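Local coordinates for protein ferredoxin--NADP reductase, apicoplast (Plasmodium falciparum, PDB 3JQQ) that uses FAD to transfer electrons between ferredoxin and NADP(H) in the apicoplast, and may thereby serve isoprenoid precursor biosynthesis, at residues 217-223 and 244-248. The protein carries 1 engineered substitution. Residues are numbered along the deposited sequence.
Sequences VYNEDSI and YVFSY. With A2P (adenosine-2'-5'-diphosphate), chain J.
At the C-terminal ends of the adjacent strands 211-217 and 240-246 of the parallel sheet in the NADP-binding domain, Val217 and Phe246 form a parallel bridge (CA-CA 5.2 Å). Val217 N donates to Val245 O (3.1 Å), Ser247 N to Val217 O (2.9 Å), and Tyr248 N to Tyr218 O (3.0 Å), so the pairing outlasts both strands. Residues 220-222 then make a 3-10 turn, and Ser222 OG donates to Asn219 OD1 (2.8 Å), with Asn219 at chi1 p. On the face shared by Val217 and Phe246, both chi1 m, Val217 CG2 meets the ring edge at CD1 of Phe246 (3.6 Å), while Glu220 N lies over the ring, 3.6 Å from Phe246 CE1. Ile223 (m, t) sets CD1 over the Tyr244 ring, 3.8 Å from its centroid, a CH-pi contact. Tyr218 has its CA-to-CB bond directed away, yet with chi1 t its ring lies close to 244-248, its centroid 3.8 Å from Tyr248 CB, a second CH-pi contact. Ser247, chi1 p, accepts from A2P O3' at OG (2.8 Å), and its OG lies 2.7 Å from A2P O3P. The backbone pairing thus probably helps to place the Ser247 hydroxyl just past the strand end, where it meets the ribose and the 2'-phosphate; the latter distinguishes NADP(H) from NAD(H).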
ATOM      1  N   VAL B 217      -6.567   0.217  13.850  1.00 21.24           N
ATOM      2  CA  VAL B 217      -5.806   1.450  13.730  1.00 21.14           C
ATOM      3  C   VAL B 217      -4.603   1.354  14.661  1.00 21.06           C
ATOM      4  O   VAL B 217      -4.486   0.400  15.428  1.00 21.00           O
ATOM      5  CB  VAL B 217      -6.659   2.686  14.084  1.00 21.17           C
ATOM      6  CG1 VAL B 217      -7.715   2.928  13.016  1.00 21.04           C
ATOM      7  CG2 VAL B 217      -7.303   2.520  15.454  1.00 21.12           C
ATOM      8  N   TYR B 218      -3.707   2.334  14.592  1.00 20.97           N
ATOM      9  CA  TYR B 218      -2.487   2.304  15.401  1.00 21.08           C
ATOM     10  C   TYR B 218      -2.761   2.419  16.905  1.00 21.01           C
ATOM     11  O   TYR B 218      -2.291   1.598  17.693  1.00 21.03           O
ATOM     12  CB  TYR B 218      -1.508   3.393  14.956  1.00 21.02           C
ATOM     13  CG  TYR B 218      -0.227   3.413  15.762  1.00 21.71           C
ATOM     14  CD1 TYR B 218       0.744   2.436  15.583  1.00 22.16           C
ATOM     15  CD2 TYR B 218       0.005   4.397  16.705  1.00 21.99           C
ATOM     16  CE1 TYR B 218       1.913   2.443  16.320  1.00 22.24           C
ATOM     17  CE2 TYR B 218       1.174   4.415  17.448  1.00 22.40           C
ATOM     18  CZ  TYR B 218       2.125   3.439  17.253  1.00 22.79           C
ATOM     19  OH  TYR B 218       3.289   3.445  17.984  1.00 22.69           O
ATOM     20  N   ASN B 219      -3.510   3.449  17.291  1.00 20.99           N
ATOM     21  CA  ASN B 219      -3.902   3.659  18.680  1.00 20.95           C
ATOM     22  C   ASN B 219      -5.223   4.425  18.753  1.00 21.06           C
ATOM     23  O   ASN B 219      -5.832   4.715  17.724  1.00 21.17           O
ATOM     24  CB  ASN B 219      -2.799   4.392  19.451  1.00 20.76           C
ATOM     25  CG  ASN B 219      -2.484   5.755  18.865  1.00 20.43           C
ATOM     26  OD1 ASN B 219      -3.228   6.268  18.033  1.00 20.62           O
ATOM     27  ND2 ASN B 219      -1.378   6.348  19.298  1.00 19.88           N
ATOM     28  N   GLU B 220      -5.666   4.751  19.965  1.00 21.18           N
ATOM     29  CA  GLU B 220      -6.931   5.464  20.158  1.00 21.24           C
ATOM     30  C   GLU B 220      -6.995   6.791  19.396  1.00 20.76           C
ATOM     31  O   GLU B 220      -8.039   7.156  18.854  1.00 20.55           O
ATOM     32  CB  GLU B 220      -7.193   5.716  21.647  1.00 21.62           C
ATOM     33  CG  GLU B 220      -7.319   4.460  22.502  1.00 23.30           C
ATOM     34  CD  GLU B 220      -5.978   3.946  23.003  1.00 25.94           C
ATOM     35  OE1 GLU B 220      -4.936   4.307  22.409  1.00 26.20           O
ATOM     36  OE2 GLU B 220      -5.969   3.179  23.993  1.00 27.11           O
ATOM     37  N   ASP B 221      -5.883   7.518  19.372  1.00 20.29           N
ATOM     38  CA  ASP B 221      -5.846   8.823  18.720  1.00 19.89           C
ATOM     39  C   ASP B 221      -5.845   8.707  17.198  1.00 19.42           C
ATOM     40  O   ASP B 221      -5.913   9.713  16.493  1.00 19.31           O
ATOM     41  CB  ASP B 221      -4.634   9.631  19.189  1.00 20.11           C
ATOM     42  CG  ASP B 221      -4.841  10.260  20.557  1.00 20.70           C
ATOM     43  OD1 ASP B 221      -5.758   9.825  21.290  1.00 21.44           O
ATOM     44  OD2 ASP B 221      -4.081  11.191  20.900  1.00 21.46           O
ATOM     45  N   SER B 222      -5.772   7.477  16.698  1.00 18.84           N
ATOM     46  CA  SER B 222      -5.734   7.241  15.258  1.00 18.29           C
ATOM     47  C   SER B 222      -7.088   6.815  14.698  1.00 17.97           C
ATOM     48  O   SER B 222      -7.235   6.646  13.492  1.00 17.81           O
ATOM     49  CB  SER B 222      -4.661   6.206  14.908  1.00 18.33           C
ATOM     50  OG  SER B 222      -3.369   6.671  15.268  1.00 18.07           O
ATOM     51  N   ILE B 223      -8.074   6.648  15.576  1.00 17.56           N
ATOM     52  CA  ILE B 223      -9.423   6.320  15.135  1.00 17.27           C
ATOM     53  C   ILE B 223      -9.997   7.472  14.321  1.00 17.18           C
ATOM     54  O   ILE B 223     -10.144   8.590  14.819  1.00 17.01           O
ATOM     55  CB  ILE B 223     -10.365   6.026  16.317  1.00 17.34           C
ATOM     56  CG1 ILE B 223      -9.816   4.880  17.166  1.00 17.05           C
ATOM     57  CG2 ILE B 223     -11.764   5.698  15.816  1.00 17.39           C
ATOM     58  CD1 ILE B 223     -10.544   4.700  18.475  1.00 17.74           C
ATOM     59  N   TYR B 244     -12.219  -2.380  18.526  1.00 31.33           N
ATOM     60  CA  TYR B 244     -11.004  -1.702  18.079  1.00 30.54           C
ATOM     61  C   TYR B 244      -9.771  -2.579  18.262  1.00 29.99           C
ATOM     62  O   TYR B 244      -9.560  -3.154  19.330  1.00 29.99           O
ATOM     63  CB  TYR B 244     -10.798  -0.394  18.849  1.00 30.51           C
ATOM     64  CG  TYR B 244     -11.833   0.672  18.583  1.00 30.13           C
ATOM     65  CD1 TYR B 244     -12.709   1.080  19.582  1.00 30.16           C
ATOM     66  CD2 TYR B 244     -11.928   1.281  17.340  1.00 29.79           C
ATOM     67  CE1 TYR B 244     -13.654   2.060  19.348  1.00 29.78           C
ATOM     68  CE2 TYR B 244     -12.870   2.259  17.094  1.00 29.75           C
ATOM     69  CZ  TYR B 244     -13.730   2.646  18.102  1.00 29.92           C
ATOM     70  OH  TYR B 244     -14.669   3.621  17.860  1.00 29.55           O
ATOM     71  N   VAL B 245      -8.950  -2.668  17.221  1.00 29.20           N
ATOM     72  CA  VAL B 245      -7.707  -3.425  17.295  1.00 28.34           C
ATOM     73  C   VAL B 245      -6.522  -2.495  17.063  1.00 27.84           C
ATOM     74  O   VAL B 245      -6.274  -2.064  15.936  1.00 27.58           O
ATOM     75  CB  VAL B 245      -7.672  -4.556  16.254  1.00 28.40           C
ATOM     76  CG1 VAL B 245      -6.476  -5.463  16.499  1.00 28.09           C
ATOM     77  CG2 VAL B 245      -8.969  -5.349  16.289  1.00 28.35           C
ATOM     78  N   PHE B 246      -5.795  -2.188  18.132  1.00 27.20           N
ATOM     79  CA  PHE B 246      -4.700  -1.229  18.054  1.00 26.76           C
ATOM     80  C   PHE B 246      -3.359  -1.915  17.791  1.00 26.85           C
ATOM     81  O   PHE B 246      -2.961  -2.824  18.518  1.00 26.76           O
ATOM     82  CB  PHE B 246      -4.635  -0.381  19.329  1.00 26.51           C
ATOM     83  CG  PHE B 246      -5.922   0.337  19.653  1.00 25.58           C
ATOM     84  CD1 PHE B 246      -6.491   1.215  18.744  1.00 24.81           C
ATOM     85  CD2 PHE B 246      -6.553   0.142  20.871  1.00 24.62           C
ATOM     86  CE1 PHE B 246      -7.672   1.874  19.041  1.00 24.29           C
ATOM     87  CE2 PHE B 246      -7.732   0.800  21.173  1.00 24.08           C
ATOM     88  CZ  PHE B 246      -8.292   1.666  20.257  1.00 24.01           C
ATOM     89  N   SER B 247      -2.659  -1.472  16.752  1.00 26.97           N
ATOM     90  CA  SER B 247      -1.404  -2.113  16.375  1.00 27.25           C
ATOM     91  C   SER B 247      -0.228  -1.736  17.279  1.00 27.73           C
ATOM     92  O   SER B 247       0.784  -2.435  17.291  1.00 27.70           O
ATOM     93  CB  SER B 247      -1.069  -1.865  14.896  1.00 27.13           C
ATOM     94  OG  SER B 247      -0.981  -0.483  14.597  1.00 26.63           O
ATOM     95  N   TYR B 248      -0.355  -0.651  18.040  1.00 28.41           N
ATOM     96  CA  TYR B 248       0.727  -0.247  18.941  1.00 29.22           C
ATOM     97  C   TYR B 248       0.942  -1.293  20.036  1.00 29.66           C
ATOM     98  O   TYR B 248       2.071  -1.544  20.450  1.00 29.70           O
ATOM     99  CB  TYR B 248       0.478   1.140  19.551  1.00 29.26           C
ATOM    100  CG  TYR B 248      -0.245   1.113  20.874  1.00 29.81           C
ATOM    101  CD1 TYR B 248       0.460   1.018  22.069  1.00 30.30           C
ATOM    102  CD2 TYR B 248      -1.628   1.190  20.934  1.00 30.22           C
ATOM    103  CE1 TYR B 248      -0.197   0.996  23.285  1.00 30.77           C
ATOM    104  CE2 TYR B 248      -2.293   1.170  22.143  1.00 30.65           C
ATOM    105  CZ  TYR B 248      -1.574   1.073  23.315  1.00 31.00           C
ATOM    106  OH  TYR B 248      -2.238   1.054  24.519  1.00 31.09           O
TER
HETATM  107  P1  A2P J 416       0.849  -0.991  11.665  1.00 20.52           P
HETATM  108  O1P A2P J 416       1.554  -2.293  11.956  1.00 20.75           O
HETATM  109  O2P A2P J 416       1.116  -0.445  10.283  1.00 20.83           O
HETATM  110  O3P A2P J 416       0.952   0.028  12.775  1.00 20.93           O
HETATM  111  P2  A2P J 416      -2.506   2.587   7.756  1.00 24.29           P
HETATM  112  O4P A2P J 416      -3.835   2.749   7.057  1.00 24.71           O
HETATM  113  O5P A2P J 416      -1.368   2.172   6.851  1.00 24.42           O
HETATM  114  O6P A2P J 416      -2.176   3.705   8.715  1.00 24.38           O
HETATM  115  O5' A2P J 416      -2.725   1.309   8.710  1.00 23.46           O
HETATM  116  C5' A2P J 416      -3.970   1.121   9.379  1.00 21.96           C
HETATM  117  C4' A2P J 416      -3.829   0.001  10.401  1.00 21.13           C
HETATM  118  O4' A2P J 416      -3.733  -1.261   9.730  1.00 20.79           O
HETATM  119  C3' A2P J 416      -2.560   0.156  11.227  1.00 20.57           C
HETATM  120  O3' A2P J 416      -2.867  -0.156  12.589  1.00 20.74           O
HETATM  121  C2' A2P J 416      -1.615  -0.891  10.677  1.00 20.30           C
HETATM  122  O2' A2P J 416      -0.713  -1.385  11.663  1.00 20.19           O
HETATM  123  C1' A2P J 416      -2.623  -1.961  10.297  1.00 20.25           C
HETATM  124  N9  A2P J 416      -2.028  -3.013   9.435  1.00 19.64           N
HETATM  125  C8  A2P J 416      -0.792  -3.008   8.897  1.00 19.42           C
HETATM  126  N7  A2P J 416      -0.567  -4.142   8.184  1.00 18.87           N
HETATM  127  C5  A2P J 416      -1.679  -4.899   8.272  1.00 19.12           C
HETATM  128  C6  A2P J 416      -2.124  -6.217   7.761  1.00 19.09           C
HETATM  129  N6  A2P J 416      -1.315  -6.978   6.987  1.00 18.95           N
HETATM  130  N1  A2P J 416      -3.367  -6.639   8.088  1.00 19.26           N
HETATM  131  C2  A2P J 416      -4.188  -5.896   8.853  1.00 18.98           C
HETATM  132  N3  A2P J 416      -3.849  -4.695   9.350  1.00 19.43           N
HETATM  133  C4  A2P J 416      -2.633  -4.153   9.101  1.00 19.21           C